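Endonuclease/exonuclease/phosphatase (PDB 4RUW) is of unknown specific function but belongs to the endonuclease/exonuclease/phosphatase family, with a DNase I-like domain followed by an immunoglobulin-like domain, and binds a zinc ion. Local coordinates at residues M59-H64 against P78-V83; I63-A68 against G105-Q110; V91-E96 against V196-L201; V97-P102 against G144-N149; L130-L135 against K176-L181. One frame throughout, in Å; residues are numbered along the deposited sequence. Where two conformers were deposited one is given.

Contact 1: residues M59-H64 against P78-V83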
# COMPACT_ATOMS: atom_id res chain seq x y z
N MSE A 59 4.14 3.41 9.26
CA MSE A 59 4.60 2.04 9.20
C MSE A 59 3.41 1.11 9.03
O MSE A 59 2.33 1.36 9.56
CB MSE A 59 5.33 1.72 10.50
CG MSE A 59 5.83 0.28 10.64
SE MSE A 59 6.87 -0.02 12.24
CE MSE A 59 7.53 -1.80 11.79
N THR A 60 3.61 0.04 8.26
CA THR A 60 2.63 -1.04 8.22
C THR A 60 3.33 -2.38 8.47
O THR A 60 4.45 -2.59 8.01
CB THR A 60 1.82 -1.07 6.89
OG1 THR A 60 0.73 -2.00 7.00
CG2 THR A 60 2.68 -1.45 5.71
N TRP A 61 2.65 -3.28 9.17
CA TRP A 61 3.27 -4.55 9.50
C TRP A 61 2.23 -5.63 9.77
O TRP A 61 1.38 -5.47 10.64
CB TRP A 61 4.14 -4.40 10.75
CG TRP A 61 5.17 -5.46 10.97
CD1 TRP A 61 5.54 -6.47 10.12
CD2 TRP A 61 6.00 -5.61 12.14
NE1 TRP A 61 6.54 -7.23 10.70
CE2 TRP A 61 6.84 -6.72 11.93
CE3 TRP A 61 6.11 -4.90 13.35
CZ2 TRP A 61 7.78 -7.13 12.88
CZ3 TRP A 61 7.03 -5.31 14.28
CH2 TRP A 61 7.85 -6.42 14.04
N ASN A 62 2.34 -6.74 9.06
CA ASN A 62 1.59 -7.94 9.39
C ASN A 62 2.42 -8.67 10.43
O ASN A 62 3.51 -9.16 10.13
CB ASN A 62 1.40 -8.78 8.13
CG ASN A 62 0.64 -10.07 8.39
OD1 ASN A 62 0.74 -10.65 9.47
ND2 ASN A 62 -0.10 -10.53 7.39
N ILE A 63 1.92 -8.71 11.66
CA ILE A 63 2.72 -9.20 12.78
C ILE A 63 2.55 -10.68 13.08
O ILE A 63 3.15 -11.18 14.04
CB ILE A 63 2.47 -8.39 14.08
CG1 ILE A 63 1.05 -8.62 14.64
CG2 ILE A 63 2.77 -6.91 13.85
CD1 ILE A 63 0.88 -8.17 16.08
N HIS A 64 1.72 -11.38 12.29
CA HIS A 64 1.56 -12.83 12.46
C HIS A 64 1.21 -13.19 13.92
O HIS A 64 1.78 -14.12 14.50
CB HIS A 64 2.83 -13.56 12.01
CG HIS A 64 2.68 -15.04 11.87
ND1 HIS A 64 3.36 -15.94 12.66
CD2 HIS A 64 1.91 -15.78 11.03
CE1 HIS A 64 3.03 -17.17 12.31
NE2 HIS A 64 2.15 -17.10 11.33
N PRO A 78 6.32 -8.39 23.07
CA PRO A 78 7.45 -7.47 23.30
C PRO A 78 8.41 -7.34 22.13
O PRO A 78 8.97 -6.29 21.89
CB PRO A 78 8.17 -8.08 24.51
CG PRO A 78 7.08 -8.74 25.26
CD PRO A 78 6.17 -9.33 24.20
N ARG A 79 8.60 -8.41 21.39
CA ARG A 79 9.48 -8.40 20.26
C ARG A 79 8.90 -7.49 19.15
O ARG A 79 9.59 -6.74 18.56
CB ARG A 79 9.66 -9.83 19.82
CG ARG A 79 10.89 -10.09 19.09
CD ARG A 79 11.13 -11.56 18.92
NE ARG A 79 12.10 -11.72 17.89
CZ ARG A 79 12.43 -12.86 17.33
NH1 ARG A 79 11.87 -13.98 17.70
NH2 ARG A 79 13.32 -12.88 16.41
N ILE A 80 7.60 -7.57 18.93
CA ILE A 80 6.91 -6.70 17.99
C ILE A 80 7.01 -5.24 18.46
O ILE A 80 7.35 -4.34 17.69
CB ILE A 80 5.42 -7.11 17.87
CG1 ILE A 80 5.28 -8.54 17.31
CG2 ILE A 80 4.62 -6.10 17.05
CD1 ILE A 80 5.95 -8.77 15.98
N ALA A 81 6.72 -5.00 19.73
CA ALA A 81 6.75 -3.65 20.27
C ALA A 81 8.13 -3.02 20.18
O ALA A 81 8.25 -1.83 19.92
CB ALA A 81 6.25 -3.65 21.70
N ALA A 82 9.17 -3.82 20.39
CA ALA A 82 10.53 -3.28 20.36
C ALA A 82 10.89 -2.78 18.95
O ALA A 82 11.58 -1.78 18.80
CB ALA A 82 11.54 -4.32 20.84
N VAL A 83 10.41 -3.48 17.92
CA VAL A 83 10.64 -3.03 16.55
C VAL A 83 9.90 -1.72 16.28
O VAL A 83 10.47 -0.77 15.74
CB VAL A 83 10.23 -4.10 15.53
CG1 VAL A 83 10.20 -3.52 14.12
CG2 VAL A 83 11.17 -5.30 15.60

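Contact 2: residues I63-A68 against G105-Q110. With ZN (zinc ion), chain B.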
# COMPACT_ATOMS: atom_id res chain seq x y z
N ILE A 63 1.92 -8.71 11.66
CA ILE A 63 2.72 -9.20 12.78
C ILE A 63 2.55 -10.68 13.08
O ILE A 63 3.15 -11.18 14.04
CB ILE A 63 2.47 -8.39 14.08
CG1 ILE A 63 1.05 -8.62 14.64
CG2 ILE A 63 2.77 -6.91 13.85
CD1 ILE A 63 0.88 -8.17 16.08
N HIS A 64 1.72 -11.38 12.29
CA HIS A 64 1.56 -12.83 12.46
C HIS A 64 1.21 -13.19 13.92
O HIS A 64 1.78 -14.12 14.50
CB HIS A 64 2.83 -13.56 12.01
CG HIS A 64 2.68 -15.04 11.87
ND1 HIS A 64 3.36 -15.94 12.66
CD2 HIS A 64 1.91 -15.78 11.03
CE1 HIS A 64 3.03 -17.17 12.31
NE2 HIS A 64 2.15 -17.10 11.33
N THR A 65 0.26 -12.46 14.50
CA THR A 65 -0.14 -12.63 15.91
C THR A 65 1.03 -12.66 16.89
O THR A 65 0.94 -13.29 17.95
CB THR A 65 -1.07 -13.86 16.13
OG1 THR A 65 -0.42 -15.08 15.74
CG2 THR A 65 -2.34 -13.70 15.33
N ALA A 66 2.08 -11.93 16.55
CA ALA A 66 3.30 -11.83 17.37
C ALA A 66 4.02 -13.16 17.58
O ALA A 66 4.82 -13.30 18.50
CB ALA A 66 3.04 -11.13 18.71
N VAL A 67 3.76 -14.12 16.70
CA VAL A 67 4.45 -15.40 16.76
C VAL A 67 5.55 -15.40 15.70
O VAL A 67 5.28 -15.32 14.50
CB VAL A 67 3.48 -16.58 16.55
CG1 VAL A 67 4.25 -17.89 16.50
CG2 VAL A 67 2.45 -16.59 17.68
N ALA A 68 6.79 -15.47 16.15
CA ALA A 68 7.94 -15.35 15.27
C ALA A 68 8.25 -16.66 14.56
O ALA A 68 8.17 -17.73 15.16
CB ALA A 68 9.14 -14.93 16.08
N GLY A 105 -4.64 -22.55 22.47
CA GLY A 105 -4.01 -21.77 21.42
C GLY A 105 -4.35 -20.29 21.43
O GLY A 105 -3.92 -19.57 20.54
N SER A 106 -5.10 -19.84 22.43
CA SER A 106 -5.49 -18.43 22.50
C SER A 106 -4.28 -17.50 22.51
O SER A 106 -3.24 -17.83 23.08
CB SER A 106 -6.34 -18.19 23.74
OG SER A 106 -6.59 -16.80 23.92
N HIS A 107 -4.43 -16.33 21.88
CA HIS A 107 -3.40 -15.30 21.85
C HIS A 107 -3.65 -14.20 22.88
O HIS A 107 -2.88 -13.24 22.98
CB HIS A 107 -3.34 -14.66 20.46
CG HIS A 107 -2.88 -15.60 19.39
ND1 HIS A 107 -3.76 -16.29 18.57
CD2 HIS A 107 -1.63 -15.99 19.01
CE1 HIS A 107 -3.07 -17.05 17.74
NE2 HIS A 107 -1.78 -16.89 18.00
N GLY A 108 -4.74 -14.33 23.63
CA GLY A 108 -5.12 -13.32 24.60
C GLY A 108 -5.51 -12.00 23.95
O GLY A 108 -5.84 -11.96 22.76
N ASP A 109 -5.47 -10.93 24.72
CA ASP A 109 -5.87 -9.60 24.26
C ASP A 109 -4.64 -8.87 23.71
O ASP A 109 -4.00 -8.07 24.41
CB ASP A 109 -6.49 -8.82 25.43
CG ASP A 109 -7.19 -7.54 24.99
OD1 ASP A 109 -6.88 -7.01 23.90
OD2 ASP A 109 -8.04 -7.06 25.76
N GLN A 110 -4.30 -9.14 22.46
CA GLN A 110 -3.08 -8.55 21.90
C GLN A 110 -3.11 -7.02 21.78
O GLN A 110 -2.10 -6.38 22.04
CB GLN A 110 -2.67 -9.22 20.59
CG GLN A 110 -2.56 -10.72 20.71
CD GLN A 110 -1.79 -11.33 19.57
OE1 GLN A 110 -2.22 -11.27 18.41
NE2 GLN A 110 -0.65 -11.92 19.88
ZN ZN B . -5.77 -16.04 18.27

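Contact 3: residues V91-E96 against V196-L201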
# COMPACT_ATOMS: atom_id res chain seq x y z
N VAL A 91 2.44 6.90 13.02
CA VAL A 91 1.25 6.05 12.94
C VAL A 91 1.70 4.69 12.43
O VAL A 91 2.53 4.61 11.50
CB VAL A 91 0.20 6.62 11.97
CG1 VAL A 91 -1.02 5.72 11.92
CG2 VAL A 91 -0.22 8.00 12.41
N VAL A 92 1.17 3.64 13.04
CA VAL A 92 1.45 2.29 12.55
C VAL A 92 0.15 1.52 12.34
O VAL A 92 -0.77 1.58 13.16
CB VAL A 92 2.47 1.53 13.45
CG1 VAL A 92 1.96 1.41 14.87
CG2 VAL A 92 2.76 0.15 12.88
N VAL A 93 0.10 0.81 11.22
CA VAL A 93 -0.98 -0.08 10.87
C VAL A 93 -0.47 -1.50 11.08
O VAL A 93 0.61 -1.86 10.59
CB VAL A 93 -1.39 0.12 9.39
CG1 VAL A 93 -2.24 -1.05 8.91
CG2 VAL A 93 -2.08 1.47 9.22
N LEU A 94 -1.22 -2.30 11.84
CA LEU A 94 -0.87 -3.69 12.10
C LEU A 94 -1.95 -4.62 11.58
O LEU A 94 -3.15 -4.38 11.76
CB LEU A 94 -0.69 -3.93 13.59
CG LEU A 94 0.34 -3.05 14.29
CD1 LEU A 94 0.35 -3.32 15.80
CD2 LEU A 94 1.73 -3.23 13.70
N ASN A 95 -1.52 -5.69 10.91
CA ASN A 95 -2.41 -6.78 10.50
C ASN A 95 -2.14 -8.01 11.35
O ASN A 95 -1.03 -8.17 11.90
CB ASN A 95 -2.20 -7.16 9.03
CG ASN A 95 -2.32 -5.98 8.07
OD1 ASN A 95 -1.50 -5.84 7.17
ND2 ASN A 95 -3.35 -5.15 8.23
N GLU A 96 -3.14 -8.89 11.45
CA GLU A 96 -3.03 -10.15 12.18
C GLU A 96 -2.78 -9.94 13.67
O GLU A 96 -1.86 -10.51 14.26
CB GLU A 96 -1.96 -11.05 11.56
CG GLU A 96 -2.33 -11.58 10.19
CD GLU A 96 -3.58 -12.44 10.23
OE1 GLU A 96 -3.55 -13.50 10.88
OE2 GLU A 96 -4.59 -12.05 9.61
N VAL A 196 -6.38 7.67 7.90
CA VAL A 196 -5.64 6.42 7.82
C VAL A 196 -6.60 5.27 7.53
O VAL A 196 -7.53 5.02 8.31
CB VAL A 196 -4.88 6.16 9.14
CG1 VAL A 196 -4.13 4.83 9.09
CG2 VAL A 196 -3.94 7.31 9.45
N HIS A 197 -6.36 4.60 6.41
CA HIS A 197 -7.12 3.42 6.03
C HIS A 197 -6.22 2.20 6.18
O HIS A 197 -5.15 2.14 5.58
CB HIS A 197 -7.57 3.51 4.57
CG HIS A 197 -8.40 4.72 4.26
ND1 HIS A 197 -9.75 4.81 4.57
CD2 HIS A 197 -8.09 5.88 3.64
CE1 HIS A 197 -10.22 5.97 4.16
NE2 HIS A 197 -9.23 6.64 3.58
N ALA A 198 -6.67 1.24 6.99
CA ALA A 198 -5.90 0.04 7.33
C ALA A 198 -6.66 -1.19 6.86
O ALA A 198 -7.84 -1.35 7.21
CB ALA A 198 -5.71 -0.04 8.83
N THR A 199 -6.03 -2.07 6.09
CA THR A 199 -6.73 -3.27 5.69
C THR A 199 -5.78 -4.43 5.42
O THR A 199 -4.55 -4.31 5.59
CB THR A 199 -7.67 -3.00 4.47
OG1 THR A 199 -8.61 -4.07 4.33
CG2 THR A 199 -6.88 -2.85 3.19
N HIS A 200 -6.37 -5.55 5.03
CA HIS A 200 -5.69 -6.82 4.80
C HIS A 200 -6.67 -7.59 3.91
O HIS A 200 -7.81 -7.86 4.31
CB HIS A 200 -5.45 -7.50 6.16
CG HIS A 200 -4.71 -8.80 6.09
ND1 HIS A 200 -4.40 -9.52 7.22
CD2 HIS A 200 -4.23 -9.52 5.04
CE1 HIS A 200 -3.76 -10.62 6.88
NE2 HIS A 200 -3.65 -10.65 5.57
N LEU A 201 -6.26 -7.89 2.68
CA LEU A 201 -7.16 -8.55 1.73
C LEU A 201 -6.96 -10.06 1.72
O LEU A 201 -5.98 -10.56 2.27
CB LEU A 201 -6.94 -8.00 0.32
CG LEU A 201 -7.04 -6.48 0.16
CD1 LEU A 201 -6.91 -6.11 -1.30
CD2 LEU A 201 -8.33 -5.92 0.77
O HOH W 1 -5.47 -8.65 9.65

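Contact 4: residues V97-P102 against G144-N149. With ZN (zinc ion), chain B.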
# COMPACT_ATOMS: atom_id res chain seq x y z
N VAL A 97 -3.63 -9.11 14.27
CA VAL A 97 -3.62 -8.89 15.70
C VAL A 97 -4.88 -9.55 16.26
O VAL A 97 -5.99 -9.23 15.83
CB VAL A 97 -3.64 -7.37 16.03
CG1 VAL A 97 -3.51 -7.16 17.53
CG2 VAL A 97 -2.54 -6.62 15.28
N HIS A 98 -4.70 -10.49 17.18
CA HIS A 98 -5.85 -11.21 17.73
C HIS A 98 -6.33 -10.62 19.04
O HIS A 98 -5.56 -10.05 19.82
CB HIS A 98 -5.57 -12.71 17.92
CG HIS A 98 -5.68 -13.50 16.65
ND1 HIS A 98 -5.82 -14.88 16.66
CD2 HIS A 98 -5.67 -13.11 15.36
CE1 HIS A 98 -5.90 -15.29 15.39
NE2 HIS A 98 -5.81 -14.24 14.60
N ARG A 99 -7.63 -10.77 19.28
CA ARG A 99 -8.19 -10.47 20.57
C ARG A 99 -9.04 -11.68 20.93
O ARG A 99 -10.18 -11.82 20.46
CB ARG A 99 -9.00 -9.18 20.53
CG ARG A 99 -9.58 -8.78 21.87
CD ARG A 99 -9.73 -7.28 22.00
NE ARG A 99 -10.86 -6.76 21.24
CZ ARG A 99 -11.12 -5.46 21.11
NH1 ARG A 99 -10.33 -4.56 21.68
NH2 ARG A 99 -12.17 -5.06 20.41
N ASP A 100 -8.46 -12.59 21.72
CA ASP A 100 -9.03 -13.91 21.96
C ASP A 100 -9.40 -14.12 23.42
O ASP A 100 -8.65 -13.72 24.31
CB ASP A 100 -8.02 -15.02 21.65
CG ASP A 100 -7.56 -15.05 20.21
OD1 ASP A 100 -8.27 -14.56 19.30
OD2 ASP A 100 -6.46 -15.61 19.99
N ALA A 101 -10.53 -14.78 23.65
CA ALA A 101 -10.87 -15.32 24.97
C ALA A 101 -9.92 -16.49 25.28
O ALA A 101 -9.26 -17.00 24.39
CB ALA A 101 -12.33 -15.78 24.96
N PRO A 102 -9.86 -16.92 26.56
CA PRO A 102 -8.99 -18.06 26.89
C PRO A 102 -9.43 -19.36 26.22
O PRO A 102 -10.62 -19.55 25.95
CB PRO A 102 -9.15 -18.19 28.41
CG PRO A 102 -9.52 -16.83 28.86
CD PRO A 102 -10.39 -16.27 27.76
N GLY A 144 -14.77 -17.46 20.83
CA GLY A 144 -14.40 -16.21 21.44
C GLY A 144 -13.11 -15.61 20.90
O GLY A 144 -12.61 -14.64 21.46
N SER A 145 -12.58 -16.18 19.83
CA SER A 145 -11.38 -15.62 19.21
C SER A 145 -11.75 -14.56 18.18
O SER A 145 -12.87 -14.54 17.67
CB SER A 145 -10.53 -16.72 18.58
OG SER A 145 -11.24 -17.42 17.57
N SER A 146 -10.81 -13.69 17.86
CA SER A 146 -11.05 -12.70 16.82
C SER A 146 -9.75 -12.18 16.26
O SER A 146 -8.72 -12.18 16.94
CB SER A 146 -11.88 -11.53 17.35
OG SER A 146 -11.14 -10.69 18.21
N ASN A 147 -9.80 -11.75 15.01
CA ASN A 147 -8.70 -11.06 14.37
C ASN A 147 -9.11 -9.64 14.03
O ASN A 147 -10.28 -9.38 13.72
CB ASN A 147 -8.28 -11.78 13.08
CG ASN A 147 -7.10 -11.12 12.43
OD1 ASN A 147 -5.98 -11.23 12.91
ND2 ASN A 147 -7.34 -10.36 11.36
N GLY A 148 -8.15 -8.73 14.08
CA GLY A 148 -8.38 -7.37 13.66
C GLY A 148 -7.19 -6.74 12.96
O GLY A 148 -6.05 -7.24 13.04
N ASN A 149 -7.46 -5.64 12.26
CA ASN A 149 -6.44 -4.68 11.88
C ASN A 149 -6.39 -3.61 12.96
O ASN A 149 -7.42 -3.28 13.53
CB ASN A 149 -6.78 -4.08 10.53
CG ASN A 149 -6.85 -5.12 9.45
OD1 ASN A 149 -5.92 -5.92 9.29
ND2 ASN A 149 -7.96 -5.16 8.72
ZN ZN B . -5.77 -16.04 18.27
O HOH W 2 -12.72 -8.88 19.60

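Contact 5: residues L130-L135 against K176-L181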
# COMPACT_ATOMS: atom_id res chain seq x y z
N LEU A 130 -12.26 -5.08 13.94
CA LEU A 130 -12.55 -6.49 13.80
C LEU A 130 -12.65 -6.93 12.34
O LEU A 130 -13.31 -6.27 11.54
CB LEU A 130 -13.88 -6.78 14.50
CG LEU A 130 -14.41 -8.20 14.43
CD1 LEU A 130 -13.52 -9.14 15.20
CD2 LEU A 130 -15.84 -8.23 14.96
N THR A 131 -12.01 -8.05 12.01
CA THR A 131 -12.14 -8.64 10.68
C THR A 131 -12.83 -10.01 10.67
O THR A 131 -13.46 -10.38 9.68
CB THR A 131 -10.77 -8.82 9.96
OG1 THR A 131 -10.07 -9.94 10.51
CG2 THR A 131 -9.91 -7.58 10.07
N GLU A 132 -12.71 -10.76 11.76
CA GLU A 132 -13.16 -12.15 11.76
C GLU A 132 -13.28 -12.65 13.19
O GLU A 132 -12.47 -12.28 14.04
CB GLU A 132 -12.16 -13.03 11.00
CG GLU A 132 -12.64 -14.46 10.82
CD GLU A 132 -11.72 -15.32 9.98
OE1 GLU A 132 -10.79 -14.77 9.34
OE2 GLU A 132 -11.94 -16.55 9.94
N VAL A 133 -14.27 -13.50 13.45
CA VAL A 133 -14.38 -14.16 14.75
C VAL A 133 -14.31 -15.67 14.61
O VAL A 133 -14.48 -16.20 13.51
CB VAL A 133 -15.69 -13.79 15.49
CG1 VAL A 133 -15.73 -12.29 15.74
CG2 VAL A 133 -16.90 -14.26 14.71
N ASP A 134 -14.02 -16.34 15.72
CA ASP A 134 -14.06 -17.80 15.81
C ASP A 134 -13.17 -18.48 14.77
O ASP A 134 -13.64 -19.25 13.93
CB ASP A 134 -15.49 -18.32 15.72
CG ASP A 134 -16.35 -17.81 16.86
OD1 ASP A 134 -15.78 -17.30 17.85
OD2 ASP A 134 -17.59 -17.94 16.78
N LEU A 135 -11.87 -18.19 14.86
CA LEU A 135 -10.89 -18.72 13.94
C LEU A 135 -10.31 -20.03 14.46
O LEU A 135 -10.20 -20.23 15.67
CB LEU A 135 -9.75 -17.72 13.74
CG LEU A 135 -10.11 -16.33 13.20
CD1 LEU A 135 -10.50 -15.36 14.32
CD2 LEU A 135 -8.98 -15.74 12.37
N LYS A 176 -18.92 -16.69 6.24
CA LYS A 176 -18.55 -15.76 7.29
C LYS A 176 -17.67 -14.59 6.79
O LYS A 176 -16.98 -14.73 5.87
CB LYS A 176 -17.83 -16.47 8.46
CG LYS A 176 -16.44 -16.84 8.11
CD LYS A 176 -15.70 -17.72 9.11
CE LYS A 176 -15.43 -17.04 10.41
NZ LYS A 176 -14.40 -17.79 11.17
N LEU A 177 -17.72 -13.51 7.49
CA LEU A 177 -16.84 -12.41 7.18
C LEU A 177 -15.43 -12.69 7.68
O LEU A 177 -15.24 -13.25 8.76
CB LEU A 177 -17.40 -11.11 7.75
CG LEU A 177 -18.64 -10.67 6.97
CD1 LEU A 177 -19.41 -9.61 7.74
CD2 LEU A 177 -18.24 -10.17 5.59
N ARG A 178 -14.44 -12.33 6.86
CA ARG A 178 -13.04 -12.62 7.15
C ARG A 178 -12.13 -11.40 7.06
O ARG A 178 -11.07 -11.38 7.69
CB ARG A 178 -12.50 -13.69 6.21
CG ARG A 178 -13.25 -15.00 6.28
CD ARG A 178 -12.76 -15.98 5.22
NE ARG A 178 -13.60 -17.18 5.21
CZ ARG A 178 -13.38 -18.26 5.97
NH1 ARG A 178 -12.34 -18.30 6.79
NH2 ARG A 178 -14.21 -19.29 5.89
N ARG A 179 -12.51 -10.40 6.26
CA ARG A 179 -11.64 -9.25 5.99
C ARG A 179 -12.43 -7.97 6.20
O ARG A 179 -13.65 -7.94 5.99
CB ARG A 179 -11.15 -9.29 4.53
CG ARG A 179 -10.46 -10.58 4.13
CD ARG A 179 -9.22 -10.87 4.95
NE ARG A 179 -8.64 -12.15 4.56
CZ ARG A 179 -7.49 -12.62 5.01
NH1 ARG A 179 -6.79 -11.91 5.89
NH2 ARG A 179 -7.04 -13.79 4.59
N SER A 180 -11.76 -6.90 6.61
CA SER A 180 -12.42 -5.61 6.72
C SER A 180 -11.45 -4.46 6.56
O SER A 180 -10.22 -4.65 6.58
CB SER A 180 -13.17 -5.48 8.05
OG SER A 180 -12.26 -5.39 9.13
N LEU A 181 -12.00 -3.27 6.39
CA LEU A 181 -11.26 -2.02 6.30
C LEU A 181 -11.52 -1.21 7.56
O LEU A 181 -12.67 -1.07 7.98
CB LEU A 181 -11.74 -1.24 5.09
CG LEU A 181 -11.33 0.22 5.00
CD1 LEU A 181 -9.84 0.35 4.74
CD2 LEU A 181 -12.13 0.93 3.92
O HOH W 3 -9.04 -12.25 9.22
O HOH W 4 -15.07 -8.68 8.34
O HOH W 5 -10.21 -16.33 7.25
O HOH W 6 -16.31 -13.52 11.26

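Contact 1: residues M59-H64 against P78-V83
Selenomethionine Met59 opens the contact with its terminal methyl, CE, which lies 3.9 Å from Val83 CG1; the side chain is extended, CG anti to the backbone N (chi1 177°), and crosses the valine at about a right angle. Trp61 contributes more. The outer rim of its six-membered ring is what reaches helix 77-87: CH2 is 3.6 Å from Ile80 CD1, and CZ3 and CH2 both meet Val83 CB. Ile80 O lies at the ring edge, in its plane, 3.6 Å from Trp61 CZ3. The indole N-H is turned elsewhere, for Trp61 NE1 is hydrogen-bonded to His321 O. Ile63 follows just past the strand. Its CG2 touches Ile80 CG2 at 3.8 Å and also sits over one face of the Trp61 ring, toward the rim, so that indole and both isoleucines pack as a cluster. The short axes of strand 59-62 and helix 78-83 run 160° apart and come within 11.6 Å, as expected where the helix of a beta-alpha-beta unit (strand 55-62, helix 77-87, strand 91-98) lies back on its first strand. All five touching residues are buried and no hydrogen bond spans the interface, which implies that apolar shape fit holds helix to strand here.

Contact 2: residues I63-A68 against G105-Q110
The zinc site of the DNase I-like domain is flanked here by two loops, residues 63-68 after strand 55-62 and residues 105-110, leading into helix 110-118, which meet through Thr65, His107 and Gln110. His107 binds zinc through ND1 at 2.0 Å, and Thr65 lies over one face of its imidazole. Thr65 CB stands 3.8 Å from the centroid of the His107 ring, 22° off the ring normal, which fits a CH-pi contact displaced toward the CD2-NE2 rim. Gly105 O lies over the opposite face, so the ring is sandwiched. Thr65 OG1 is 3.2 Å from His107 NE2, but the angle is poor for a hydrogen bond. That hydroxyl instead donates to His64 O, which it can reach because OG1 sits between the backbone N and the carbonyl carbon.

His98, Asp100 and His137 complete the four-residue metal site, and the His98 ring meets that of His107 nearly perpendicularly. Ser106 OG, just before the histidine, accepts from Gly108 N in an ST turn. Val67 CG2 approaches the His107 ring at its edge.

The direct polar link between the loops comes from Gln110, whose NE2 donates to Thr65 O at 2.9 Å. The N-H...O angle is 174° and the oxygen lies in the amide plane, yet the donor stands 64° above the plane of the accepting carbonyl. Gln110 is gripped at both amide atoms: NE2 also bonds Glu77 OE2, while OE1 accepts from His98 N, tying the Thr65 loop to the backbone of a second zinc ligand.

Contact 3: residues V91-E96 against V196-L201
Val93 and Val196 slide past each other in opposite directions, Val93 CG2 coming 3.9 Å from Val196 CG1. The other branch of Val93, CG1, rests on Ala198 CB at 3.6 Å. Val91 and Val196 instead reach toward each other tip to tip, through Val91 CG1 and Val196 CG2.

Beyond these valines the interface turns polar. Asn95 and His200 cross obliquely, amide and imidazole planes 37° apart, with Asn95 CB 3.7 Å from His200 ND1. The Asn95 amide is held mainly from outside: OD1 accepts from Asp235 N and ND2 donates to Asn149 OD1, while the bond from Asn95 ND2 to Thr199 O, 3.0 Å long, is weak. In the conformer given for Glu96, one of two, the carboxylate comes at the His200 ring from its edge and stands almost perpendicular to it, 89° between planes, with OE2 3.2 Å from His200 CE1. A water in the ring plane joins His200 ND1, at 2.8 Å, to Glu96 N.

No backbone hydrogen bond links the two strands. Their axes stay 7.3 Å apart at closest and differ by 19° in direction, and they belong to separate mixed sheets: face-to-face packing typical of the beta sandwich of DNase I-like domains.

Contact 4: residues V97-P102 against G144-N149
With CG of Asp100 and of His98 both anti to the carbonyl carbon (chi1 -61° and -80°), the two side chains set out toward one zinc ion, which Asp100 OD2 binds at 1.9 Å and His98 ND1 at 2.0 Å; His107 and His137 complete the site. The platform is an antiparallel strand pair that runs out into loops. Val97 and Gly148 form a hydrogen-bonded pair, with Gly148 N to Val97 O at 2.8 Å and a weak return bond, and His98 with Asn147 is the following non-hydrogen-bonded pair. Arg99 N to Ser146 O and Ala101 N to Gly144 O carry the backbone bonding on past the strand.

Asp100 also works as a bridge: OD1, the oxygen not bonded to the metal, accepts from Ser146 N at 3.0 Å, met nearly along its C-O axis. This bond would steady the carboxylate's rotation. His98 is bordered in its own plane by Asn147 OD1, 3.1 Å from CD2, the ring and amide planes being 76° apart. The amide's other end, Asn147 ND2, is bonded to Thr131 OG1. Ser146 OG donates to Arg99 O at 2.7 Å and accepts from a water that lies in the guanidinium plane of Arg99, 3.3 Å from NE.

Contact 5: residues L130-L135 against K176-L181
Lys176 NZ is gripped by three oxygens of segment 130-135. It donates to Val133 O at 2.8 Å, and to Glu132 OE2 at 3.0 Å on the anti lone pair in a salt bridge; a third bond, to Asp134 O, is weak. Lys176 approaches the glutamate chain at about a right angle, bending at chi3 (-67°). Arg178 lies alongside Glu132, pointing the same way, and its NH1 is 3.6 Å from Glu132 OE2. That long salt bridge rests on charge alone, because the oxygen stands well out of the guanidinium plane. A water in this plane joins Arg178 NH1 to Glu132 OE1, while Arg178 NH2 pairs with Glu172.

Farther along, Ser180 OG donates to Leu130 O at 2.8 Å, from 42° above the carbonyl plane. Thr131 CG2 packs on the same hydroxyl, 3.3 Å from Ser180 OG. Elsewhere waters fill in for direct bonds: one links Thr131 OG1, which is also hydrogen-bonded to Asn147 ND2, with Glu132 OE1 and Arg178 O, another bridges Thr131 O to Arg179 O, and a third Val133 N to Leu177 O.

Thr131 and Glu132 form a classic beta bulge opposite Asn147. The axes of strands 130-133 and 179-181 approach to 5.6 Å, their directions 162° apart, and the strands belong to different sheets of the domain. Carbon-to-carbon packing is slight; Arg178 CB lies 3.7 Å from the carboxylate oxygen Glu132 OE1. The chemistry implies a solvent-linked seam, in which the two cations would favour the charged form of Glu132.

Contacts 2 and 4 share the zinc ion, their centres 8 Å apart: one supplies His107, the other His98 and Asp100, and His107 N probably bonds Asp100 OD2 (2.9 Å). Contact 1 shares Ile63 and His64 with contact 2 and reaches strand 91-98 through Met59 O to Val93 N, 2.8 Å. That strand serves contacts 3 and 4 in turn, first facing the second sheet, then pairing within its own. Contact 5, about 10 Å from contact 4 between centres, also joins the two sheets, and Ser180 O probably accepts from Thr199 OG1 of contact 3 (2.8 Å). Contacts 1 and 5 do not touch; their nearest atoms are about 7 Å apart.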